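Local structure of uncharacterized protein MJ0690 (Methanocaldococcus jannaschii, 3K32) at residues I38-I43 with K92-I97; P44-A49 with H60-L65; P85-V90 with A171-I176. The protein is of unproven function but is predicted to be a tRNA methyltransferase subunit, and has a HUP-type fold that probably binds a nucleotide. All coordinates share one frame; numbering follows the deposited sequence.

How the contacts relate
The three contacts show how helices and loops pack around a parallel sheet, and on one another. Contact 2 nests inside the loop closed by contact 1, and contact 3 opens after contact 2 while interleaving with contact 1. Centres of contacts 1 and 2 lie about 10 Å apart, joined through neighbouring strands 32-39 and 59-64, where Asn39 pairs with Ile63 and Leu65. Contacts 1 and 3 are also about 10 Å apart and share helix 84-98; Glu172 ties the end of strand 32-39 to helix 169-180. Contacts 2 and 3, about 15 Å apart, meet where Ser45 touches Ala171 and Glu172. Together they join strand 32-39, its following loop and both helices into one region.

Contact 1 of 3, residues I38-I43 with K92-I97; sequences INFGVI and KTVLEI
Val94, on helix 84-98, meets the end of strand 32-39 mainly through Ile38, with Phe40 as a looser second partner. From CB, the valine forks into two methyls that divide the work. CG1, anti to the backbone N (chi1 168°), reaches Ile38 twice: it lies 3.7 Å from Ile38 CG1 and 3.9 Å from Ile38 CD1. The other methyl, CG2, sits 3.9 Å from Ile38 CG1 and then comes within 4.3 Å of Phe40 CZ, approaching the far end of that ring obliquely. Ile38 and Val94 slide past one another in opposite directions, branch against branch. The second branch of Ile38 is used elsewhere: CG2 lies 3.4 Å above the plane of the Phe40 ring, displaced toward its rim, so that the isoleucine packs against both the helix and the aromatic ring. Helix 84-98 here packs on the parallel sheet at the end of strand 32-39, beside strand 8-12, whose Leu12 touches Ile38 and Val94 as well; Ile69 of helix 68-80 lies against Phe40.

Beyond the strand the chain is held by polar bonds. Asn39 OD1 accepts from Gly41 N at 3.0 Å, an Asx turn with the donor well above the carbonyl plane, while Asn39 ND2 gives to Ile43 O at 2.9 Å, nearly in its own amide plane. The carboxylate of Glu172 also receives Phe40 N and Ile43 N. The chemistry divides accordingly: buried hydrocarbon surfaces join strand to helix without directional bonds, whereas one asparagine and one carboxylate shape the loop from which Phe40 projects.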
loop_
_atom_site.group_PDB
_atom_site.type_symbol
_atom_site.label_atom_id
_atom_site.label_comp_id
_atom_site.label_asym_id
_atom_site.label_seq_id
_atom_site.Cartn_x
_atom_site.Cartn_y
_atom_site.Cartn_z
ATOM N N ILE B 38 -9.608 -18.930 -4.788
ATOM C CA ILE B 38 -10.819 -19.253 -5.512
ATOM C C ILE B 38 -10.606 -20.437 -6.438
ATOM O O ILE B 38 -9.555 -20.556 -7.073
ATOM C CB ILE B 38 -11.291 -18.069 -6.374
ATOM C CG1 ILE B 38 -11.650 -16.870 -5.493
ATOM C CG2 ILE B 38 -12.453 -18.478 -7.282
ATOM C CD1 ILE B 38 -12.353 -17.241 -4.210
ATOM N N ASN B 39 -11.611 -21.309 -6.498
ATOM C CA ASN B 39 -11.727 -22.328 -7.546
ATOM C C ASN B 39 -13.109 -22.309 -8.205
ATOM O O ASN B 39 -14.126 -22.073 -7.549
ATOM C CB ASN B 39 -11.435 -23.730 -7.002
ATOM C CG ASN B 39 -11.292 -24.741 -8.107
ATOM O OD1 ASN B 39 -12.108 -25.652 -8.249
ATOM N ND2 ASN B 39 -10.274 -24.551 -8.944
ATOM N N PHE B 40 -13.162 -22.563 -9.506
ATOM C CA PHE B 40 -14.440 -22.472 -10.211
ATOM C C PHE B 40 -14.912 -23.828 -10.714
ATOM O O PHE B 40 -15.829 -23.893 -11.532
ATOM C CB PHE B 40 -14.352 -21.511 -11.397
ATOM C CG PHE B 40 -14.066 -20.085 -11.025
ATOM C CD1 PHE B 40 -12.767 -19.591 -11.071
ATOM C CD2 PHE B 40 -15.098 -19.225 -10.666
ATOM C CE1 PHE B 40 -12.489 -18.260 -10.748
ATOM C CE2 PHE B 40 -14.835 -17.877 -10.348
ATOM C CZ PHE B 40 -13.526 -17.398 -10.388
ATOM N N GLY B 41 -14.269 -24.898 -10.243
ATOM C CA GLY B 41 -14.638 -26.255 -10.612
ATOM C C GLY B 41 -14.188 -26.722 -11.991
ATOM O O GLY B 41 -14.519 -27.829 -12.407
ATOM N N VAL B 42 -13.442 -25.880 -12.701
ATOM C CA VAL B 42 -12.892 -26.227 -14.003
ATOM C C VAL B 42 -11.715 -27.190 -13.841
ATOM O O VAL B 42 -11.810 -28.361 -14.215
ATOM C CB VAL B 42 -12.438 -24.967 -14.789
ATOM C CG1 VAL B 42 -11.722 -25.361 -16.059
ATOM C CG2 VAL B 42 -13.630 -24.083 -15.121
ATOM N N ILE B 43 -10.609 -26.686 -13.287
ATOM C CA ILE B 43 -9.440 -27.516 -12.966
ATOM C C ILE B 43 -8.817 -27.158 -11.602
ATOM O O ILE B 43 -9.011 -26.056 -11.081
ATOM C CB ILE B 43 -8.354 -27.477 -14.087
ATOM C CG1 ILE B 43 -7.832 -26.050 -14.317
ATOM C CG2 ILE B 43 -8.888 -28.054 -15.389
ATOM C CD1 ILE B 43 -6.721 -25.957 -15.403
ATOM N N LYS B 92 -13.488 -8.416 -9.090
ATOM C CA LYS B 92 -14.600 -7.667 -8.527
ATOM C C LYS B 92 -15.735 -8.582 -8.077
ATOM O O LYS B 92 -16.340 -8.378 -7.028
ATOM C CB LYS B 92 -15.136 -6.674 -9.546
ATOM C CG LYS B 92 -14.263 -5.457 -9.732
ATOM C CD LYS B 92 -14.941 -4.468 -10.663
ATOM C CE LYS B 92 -14.113 -3.211 -10.828
ATOM N NZ LYS B 92 -14.561 -2.423 -12.010
ATOM N N THR B 93 -16.021 -9.596 -8.875
ATOM C CA THR B 93 -17.126 -10.474 -8.587
ATOM C C THR B 93 -16.767 -11.338 -7.395
ATOM O O THR B 93 -17.578 -11.561 -6.488
ATOM C CB THR B 93 -17.445 -11.343 -9.810
ATOM O OG1 THR B 93 -17.752 -10.491 -10.921
ATOM C CG2 THR B 93 -18.615 -12.267 -9.526
ATOM N N VAL B 94 -15.535 -11.814 -7.385
ATOM C CA VAL B 94 -15.049 -12.514 -6.212
ATOM C C VAL B 94 -15.163 -11.650 -4.934
ATOM O O VAL B 94 -15.715 -12.087 -3.925
ATOM C CB VAL B 94 -13.631 -13.043 -6.437
ATOM C CG1 VAL B 94 -13.017 -13.501 -5.125
ATOM C CG2 VAL B 94 -13.662 -14.177 -7.483
ATOM N N LEU B 95 -14.687 -10.413 -4.976
ATOM C CA LEU B 95 -14.804 -9.555 -3.794
ATOM C C LEU B 95 -16.243 -9.364 -3.256
ATOM O O LEU B 95 -16.472 -9.476 -2.046
ATOM C CB LEU B 95 -14.076 -8.221 -4.005
ATOM C CG LEU B 95 -12.538 -8.343 -3.976
ATOM C CD1 LEU B 95 -11.840 -7.053 -4.406
ATOM C CD2 LEU B 95 -12.051 -8.746 -2.612
ATOM N N GLU B 96 -17.207 -9.102 -4.141
ATOM C CA GLU B 96 -18.613 -8.941 -3.724
ATOM C C GLU B 96 -19.124 -10.165 -2.987
ATOM O O GLU B 96 -19.786 -10.047 -1.955
ATOM C CB GLU B 96 -19.552 -8.710 -4.911
ATOM C CG GLU B 96 -19.354 -7.425 -5.647
ATOM C CD GLU B 96 -19.766 -6.214 -4.846
ATOM O OE1 GLU B 96 -20.843 -6.240 -4.218
ATOM O OE2 GLU B 96 -19.006 -5.225 -4.857
ATOM N N ILE B 97 -18.841 -11.336 -3.549
ATOM C CA ILE B 97 -19.265 -12.597 -2.955
ATOM C C ILE B 97 -18.585 -12.831 -1.612
ATOM O O ILE B 97 -19.238 -13.143 -0.625
ATOM C CB ILE B 97 -18.967 -13.789 -3.891
ATOM C CG1 ILE B 97 -19.761 -13.662 -5.202
ATOM C CG2 ILE B 97 -19.286 -15.103 -3.196
ATOM C CD1 ILE B 97 -19.471 -14.770 -6.208
#

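Contact 2 of 3, residues P44-A49 with H60-L65; sequences PSYKLA and HKVITL
The loop entering helix 47-56 turns in a type I beta turn from Pro44 to Lys47 and runs past strand 59-64, bringing Tyr46 CA to 7.5 Å from Val62 CA. Across this gap Val62 lays a methyl over one face of the tyrosine ring: its CG1 is 4.1 Å from the ring centroid and 29° off the normal, an off-centre CH-pi contact. The displacement is toward the CD1 side of the ring, with Val62 CG1 just 3.7 Å from Tyr46 CD1. Tyr46 takes the crowded rotamer, CG between N and the carbonyl carbon (chi1 55°), and the two side chains cross at about a right angle. On the opposite face, Pro44 O lies 3.9 Å above the ring plane near its rim, so strand and turn each cover part of one face. Three residues further, within the helix, Ala49 packs against the imidazole of His60, which turns a face toward the alanine backbone. Thr37 of strand 32-39 touches both Ala49 and His60.

The start of the helix region and the second strand of this beta-alpha-beta unit are therefore joined by a valine methyl on a tyrosine face and by an alanine against an imidazole, contacts that rest on shape and dispersion.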
loop_
_atom_site.group_PDB
_atom_site.type_symbol
_atom_site.label_atom_id
_atom_site.label_comp_id
_atom_site.label_asym_id
_atom_site.label_seq_id
_atom_site.Cartn_x
_atom_site.Cartn_y
_atom_site.Cartn_z
ATOM N N PRO B 44 -8.069 -28.101 -11.014
ATOM C CA PRO B 44 -7.487 -27.886 -9.682
ATOM C C PRO B 44 -6.253 -26.973 -9.692
ATOM O O PRO B 44 -5.233 -27.297 -9.090
ATOM C CB PRO B 44 -7.113 -29.305 -9.241
ATOM C CG PRO B 44 -6.857 -30.023 -10.518
ATOM C CD PRO B 44 -7.870 -29.483 -11.488
ATOM N N SER B 45 -6.364 -25.824 -10.344
ATOM C CA SER B 45 -5.240 -24.912 -10.476
ATOM C C SER B 45 -4.749 -24.323 -9.139
ATOM O O SER B 45 -3.768 -23.577 -9.116
ATOM C CB SER B 45 -5.577 -23.788 -11.472
ATOM O OG SER B 45 -6.591 -22.921 -10.973
ATOM N N TYR B 46 -5.410 -24.662 -8.036
ATOM C CA TYR B 46 -5.044 -24.096 -6.740
ATOM C C TYR B 46 -3.899 -24.843 -6.068
ATOM O O TYR B 46 -3.425 -24.444 -5.010
ATOM C CB TYR B 46 -6.245 -24.117 -5.804
ATOM C CG TYR B 46 -6.825 -25.492 -5.675
ATOM C CD1 TYR B 46 -6.363 -26.371 -4.701
ATOM C CD2 TYR B 46 -7.807 -25.930 -6.550
ATOM C CE1 TYR B 46 -6.881 -27.639 -4.585
ATOM C CE2 TYR B 46 -8.332 -27.200 -6.444
ATOM C CZ TYR B 46 -7.862 -28.051 -5.461
ATOM O OH TYR B 46 -8.387 -29.312 -5.355
ATOM N N LYS B 47 -3.460 -25.938 -6.665
ATOM C CA LYS B 47 -2.447 -26.760 -6.015
ATOM C C LYS B 47 -1.205 -25.947 -5.583
ATOM O O LYS B 47 -0.703 -26.111 -4.473
ATOM C CB LYS B 47 -2.111 -27.983 -6.885
ATOM C CG LYS B 47 -0.673 -28.080 -7.343
ATOM C CD LYS B 47 0.135 -28.988 -6.427
ATOM C CE LYS B 47 -0.408 -30.417 -6.421
ATOM N NZ LYS B 47 0.284 -31.287 -5.424
ATOM N N LEU B 48 -0.742 -25.047 -6.441
ATOM C CA LEU B 48 0.446 -24.247 -6.147
ATOM C C LEU B 48 0.288 -23.411 -4.863
ATOM O O LEU B 48 1.135 -23.435 -3.963
ATOM C CB LEU B 48 0.770 -23.342 -7.344
ATOM C CG LEU B 48 2.134 -22.634 -7.444
ATOM C CD1 LEU B 48 2.019 -21.135 -7.152
ATOM C CD2 LEU B 48 3.193 -23.289 -6.560
ATOM N N ALA B 49 -0.807 -22.668 -4.792
ATOM C CA ALA B 49 -1.074 -21.820 -3.650
ATOM C C ALA B 49 -1.052 -22.635 -2.353
ATOM O O ALA B 49 -0.583 -22.156 -1.315
ATOM C CB ALA B 49 -2.402 -21.114 -3.829
ATOM N N HIS B 60 -4.748 -22.477 5.046
ATOM C CA HIS B 60 -5.221 -22.287 3.676
ATOM C C HIS B 60 -6.525 -23.014 3.405
ATOM O O HIS B 60 -6.771 -24.093 3.937
ATOM C CB HIS B 60 -4.156 -22.700 2.653
ATOM C CG HIS B 60 -4.558 -22.479 1.228
ATOM N ND1 HIS B 60 -4.380 -21.275 0.582
ATOM C CD2 HIS B 60 -5.097 -23.320 0.309
ATOM C CE1 HIS B 60 -4.805 -21.377 -0.668
ATOM N NE2 HIS B 60 -5.249 -22.608 -0.855
ATOM N N LYS B 61 -7.344 -22.403 2.559
ATOM C CA LYS B 61 -8.660 -22.909 2.221
ATOM C C LYS B 61 -8.931 -22.610 0.753
ATOM O O LYS B 61 -8.537 -21.559 0.247
ATOM C CB LYS B 61 -9.701 -22.216 3.104
ATOM C CG LYS B 61 -11.133 -22.680 2.912
ATOM C CD LYS B 61 -11.851 -22.716 4.257
ATOM C CE LYS B 61 -13.102 -21.865 4.272
ATOM N NZ LYS B 61 -12.776 -20.418 4.181
ATOM N N VAL B 62 -9.581 -23.529 0.052
ATOM C CA VAL B 62 -10.069 -23.187 -1.275
ATOM C C VAL B 62 -11.577 -23.012 -1.278
ATOM O O VAL B 62 -12.310 -23.817 -0.740
ATOM C CB VAL B 62 -9.604 -24.148 -2.413
ATOM C CG1 VAL B 62 -8.429 -25.032 -1.974
ATOM C CG2 VAL B 62 -10.762 -24.945 -2.965
ATOM N N ILE B 63 -12.014 -21.920 -1.882
ATOM C CA ILE B 63 -13.410 -21.574 -1.982
ATOM C C ILE B 63 -13.897 -21.792 -3.414
ATOM O O ILE B 63 -13.353 -21.221 -4.374
ATOM C CB ILE B 63 -13.571 -20.114 -1.618
ATOM C CG1 ILE B 63 -13.146 -19.920 -0.168
ATOM C CG2 ILE B 63 -15.005 -19.643 -1.866
ATOM C CD1 ILE B 63 -13.500 -18.599 0.393
ATOM N N THR B 64 -14.920 -22.617 -3.564
ATOM C CA THR B 64 -15.432 -22.939 -4.884
ATOM C C THR B 64 -16.577 -22.001 -5.274
ATOM O O THR B 64 -17.559 -21.866 -4.543
ATOM C CB THR B 64 -15.879 -24.407 -4.943
ATOM O OG1 THR B 64 -14.807 -25.233 -4.471
ATOM C CG2 THR B 64 -16.242 -24.808 -6.364
ATOM N N LEU B 65 -16.434 -21.343 -6.424
ATOM C CA LEU B 65 -17.448 -20.405 -6.914
ATOM C C LEU B 65 -18.078 -20.922 -8.202
ATOM O O LEU B 65 -17.554 -21.844 -8.825
ATOM C CB LEU B 65 -16.835 -19.017 -7.122
ATOM C CG LEU B 65 -16.984 -18.071 -5.913
ATOM C CD1 LEU B 65 -17.013 -18.805 -4.585
ATOM C CD2 LEU B 65 -15.925 -16.995 -5.910
#

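Contact 3 of 3, residues P85-V90 with A171-I176; sequences PAIQYV and AEIRHI
Ile87 and Val90 of helix 84-98 meet Ile173 of helix 169-180. Just before them in sequence, Ala86 is directed at the partner but falls short of contact: its CB stops 5.3 Å from Ile173 CD1, a small residue at the border. Ile87 follows. Its CB leaves the helix at a slant to the partner, but the chain then folds back, CG1 beside the backbone N (chi1 -60°) and the next torsion bent as well (chi2 -62°), which carries the terminal methyl across until Ile87 CD1 is 4.3 Å from Ile173 CD1. Four residues after Ala86, one turn on, Val90 aims its CB at the partner helix, and its CG2 lies 4.4 Å from Ile173 CD1. The turn linking these two positions is an ordinary helical one, Val90 N bonding to Ala86 O at 3.1 Å.

From the other helix, Ile173 answers both Ile87 and Val90 with a single methyl, CD1. Its chain is extended at the second torsion (chi2 -173°), so CD1 stands out from the helix and faces the Ile87 and Val90 methyls together, at the apex of a triangle with them. These are loose van der Waals approaches, wholly aliphatic.

Helix 68-80 packs beside both partners: Ile77 touches Ala86, Ala73 touches Val90, and Val70 with Glu71 touches Ile176. Next to Ile173, Glu172 is turned to the loop after strand 32-39, so that helix 169-180 meets two helices and the end of a central-sheet strand.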
loop_
_atom_site.group_PDB
_atom_site.type_symbol
_atom_site.label_atom_id
_atom_site.label_comp_id
_atom_site.label_asym_id
_atom_site.label_seq_id
_atom_site.Cartn_x
_atom_site.Cartn_y
_atom_site.Cartn_z
ATOM N N PRO B 85 -9.921 -6.412 -18.854
ATOM C CA PRO B 85 -11.342 -6.300 -18.509
ATOM C C PRO B 85 -11.874 -7.582 -17.881
ATOM O O PRO B 85 -12.652 -7.526 -16.932
ATOM C CB PRO B 85 -12.004 -6.034 -19.861
ATOM C CG PRO B 85 -10.927 -5.336 -20.661
ATOM C CD PRO B 85 -9.651 -6.002 -20.242
ATOM N N ALA B 86 -11.445 -8.726 -18.400
ATOM C CA ALA B 86 -11.874 -10.013 -17.866
ATOM C C ALA B 86 -11.390 -10.227 -16.445
ATOM O O ALA B 86 -12.138 -10.694 -15.594
ATOM C CB ALA B 86 -11.405 -11.164 -18.768
ATOM N N ILE B 87 -10.135 -9.893 -16.187
ATOM C CA ILE B 87 -9.596 -10.057 -14.856
ATOM C C ILE B 87 -10.312 -9.133 -13.885
ATOM O O ILE B 87 -10.701 -9.560 -12.797
ATOM C CB ILE B 87 -8.082 -9.807 -14.813
ATOM C CG1 ILE B 87 -7.363 -10.791 -15.736
ATOM C CG2 ILE B 87 -7.555 -9.958 -13.388
ATOM C CD1 ILE B 87 -7.552 -12.242 -15.343
ATOM N N GLN B 88 -10.490 -7.870 -14.275
ATOM C CA GLN B 88 -11.246 -6.934 -13.443
ATOM C C GLN B 88 -12.579 -7.566 -13.047
ATOM O O GLN B 88 -12.893 -7.683 -11.849
ATOM C CB GLN B 88 -11.512 -5.608 -14.173
ATOM C CG GLN B 88 -10.519 -4.511 -13.877
ATOM C CD GLN B 88 -10.378 -4.226 -12.384
ATOM O OE1 GLN B 88 -9.460 -4.721 -11.741
ATOM N NE2 GLN B 88 -11.292 -3.431 -11.831
ATOM N N TYR B 89 -13.351 -7.976 -14.058
ATOM C CA TYR B 89 -14.692 -8.476 -13.817
ATOM C C TYR B 89 -14.708 -9.635 -12.816
ATOM O O TYR B 89 -15.548 -9.660 -11.921
ATOM C CB TYR B 89 -15.419 -8.880 -15.120
ATOM C CG TYR B 89 -16.555 -9.825 -14.832
ATOM C CD1 TYR B 89 -17.769 -9.359 -14.330
ATOM C CD2 TYR B 89 -16.399 -11.199 -14.994
ATOM C CE1 TYR B 89 -18.806 -10.237 -14.010
ATOM C CE2 TYR B 89 -17.427 -12.083 -14.680
ATOM C CZ TYR B 89 -18.620 -11.602 -14.192
ATOM O OH TYR B 89 -19.628 -12.493 -13.891
ATOM N N VAL B 90 -13.795 -10.592 -12.976
ATOM C CA VAL B 90 -13.753 -11.756 -12.092
ATOM C C VAL B 90 -13.412 -11.327 -10.662
ATOM O O VAL B 90 -14.144 -11.633 -9.721
ATOM C CB VAL B 90 -12.715 -12.806 -12.553
ATOM C CG1 VAL B 90 -12.646 -13.969 -11.564
ATOM C CG2 VAL B 90 -13.022 -13.298 -13.958
ATOM N N ALA B 171 -5.345 -19.680 -15.176
ATOM C CA ALA B 171 -5.370 -21.086 -15.565
ATOM C C ALA B 171 -6.774 -21.585 -15.877
ATOM O O ALA B 171 -6.999 -22.196 -16.927
ATOM C CB ALA B 171 -4.730 -21.943 -14.495
ATOM N N GLU B 172 -7.710 -21.326 -14.963
ATOM C CA GLU B 172 -9.086 -21.795 -15.135
ATOM C C GLU B 172 -9.751 -21.107 -16.322
ATOM O O GLU B 172 -10.583 -21.702 -17.010
ATOM C CB GLU B 172 -9.928 -21.658 -13.847
ATOM C CG GLU B 172 -9.485 -22.617 -12.732
ATOM C CD GLU B 172 -10.578 -22.964 -11.713
ATOM O OE1 GLU B 172 -10.881 -22.127 -10.829
ATOM O OE2 GLU B 172 -11.107 -24.096 -11.775
ATOM N N ILE B 173 -9.371 -19.858 -16.571
ATOM C CA ILE B 173 -9.891 -19.146 -17.723
ATOM C C ILE B 173 -9.267 -19.733 -18.981
ATOM O O ILE B 173 -9.958 -20.067 -19.946
ATOM C CB ILE B 173 -9.586 -17.654 -17.633
ATOM C CG1 ILE B 173 -10.185 -17.085 -16.341
ATOM C CG2 ILE B 173 -10.106 -16.920 -18.876
ATOM C CD1 ILE B 173 -10.088 -15.586 -16.219
ATOM N N ARG B 174 -7.946 -19.866 -18.941
ATOM C CA ARG B 174 -7.181 -20.441 -20.026
ATOM C C ARG B 174 -7.821 -21.760 -20.450
ATOM O O ARG B 174 -8.008 -22.023 -21.642
ATOM C CB ARG B 174 -5.741 -20.667 -19.563
ATOM C CG ARG B 174 -4.676 -20.360 -20.601
ATOM C CD ARG B 174 -3.320 -20.131 -19.939
ATOM N NE ARG B 174 -2.315 -21.097 -20.388
ATOM C CZ ARG B 174 -1.001 -20.947 -20.225
ATOM N NH1 ARG B 174 -0.522 -19.863 -19.627
ATOM N NH2 ARG B 174 -0.162 -21.878 -20.667
ATOM N N HIS B 175 -8.175 -22.576 -19.467
ATOM C CA HIS B 175 -8.702 -23.896 -19.751
ATOM C C HIS B 175 -10.001 -23.852 -20.545
ATOM O O HIS B 175 -10.173 -24.587 -21.521
ATOM C CB HIS B 175 -8.918 -24.670 -18.465
ATOM C CG HIS B 175 -8.986 -26.149 -18.669
ATOM N ND1 HIS B 175 -10.180 -26.830 -18.778
ATOM C CD2 HIS B 175 -8.010 -27.072 -18.804
ATOM C CE1 HIS B 175 -9.935 -28.114 -18.961
ATOM N NE2 HIS B 175 -8.625 -28.290 -18.980
ATOM N N ILE B 176 -10.924 -23.001 -20.115
ATOM C CA ILE B 176 -12.193 -22.867 -20.818
ATOM C C ILE B 176 -11.915 -22.484 -22.265
ATOM O O ILE B 176 -12.551 -22.997 -23.181
ATOM C CB ILE B 176 -13.130 -21.833 -20.143
ATOM C CG1 ILE B 176 -13.474 -22.281 -18.720
ATOM C CG2 ILE B 176 -14.413 -21.659 -20.947
ATOM C CD1 ILE B 176 -14.383 -21.335 -17.982
#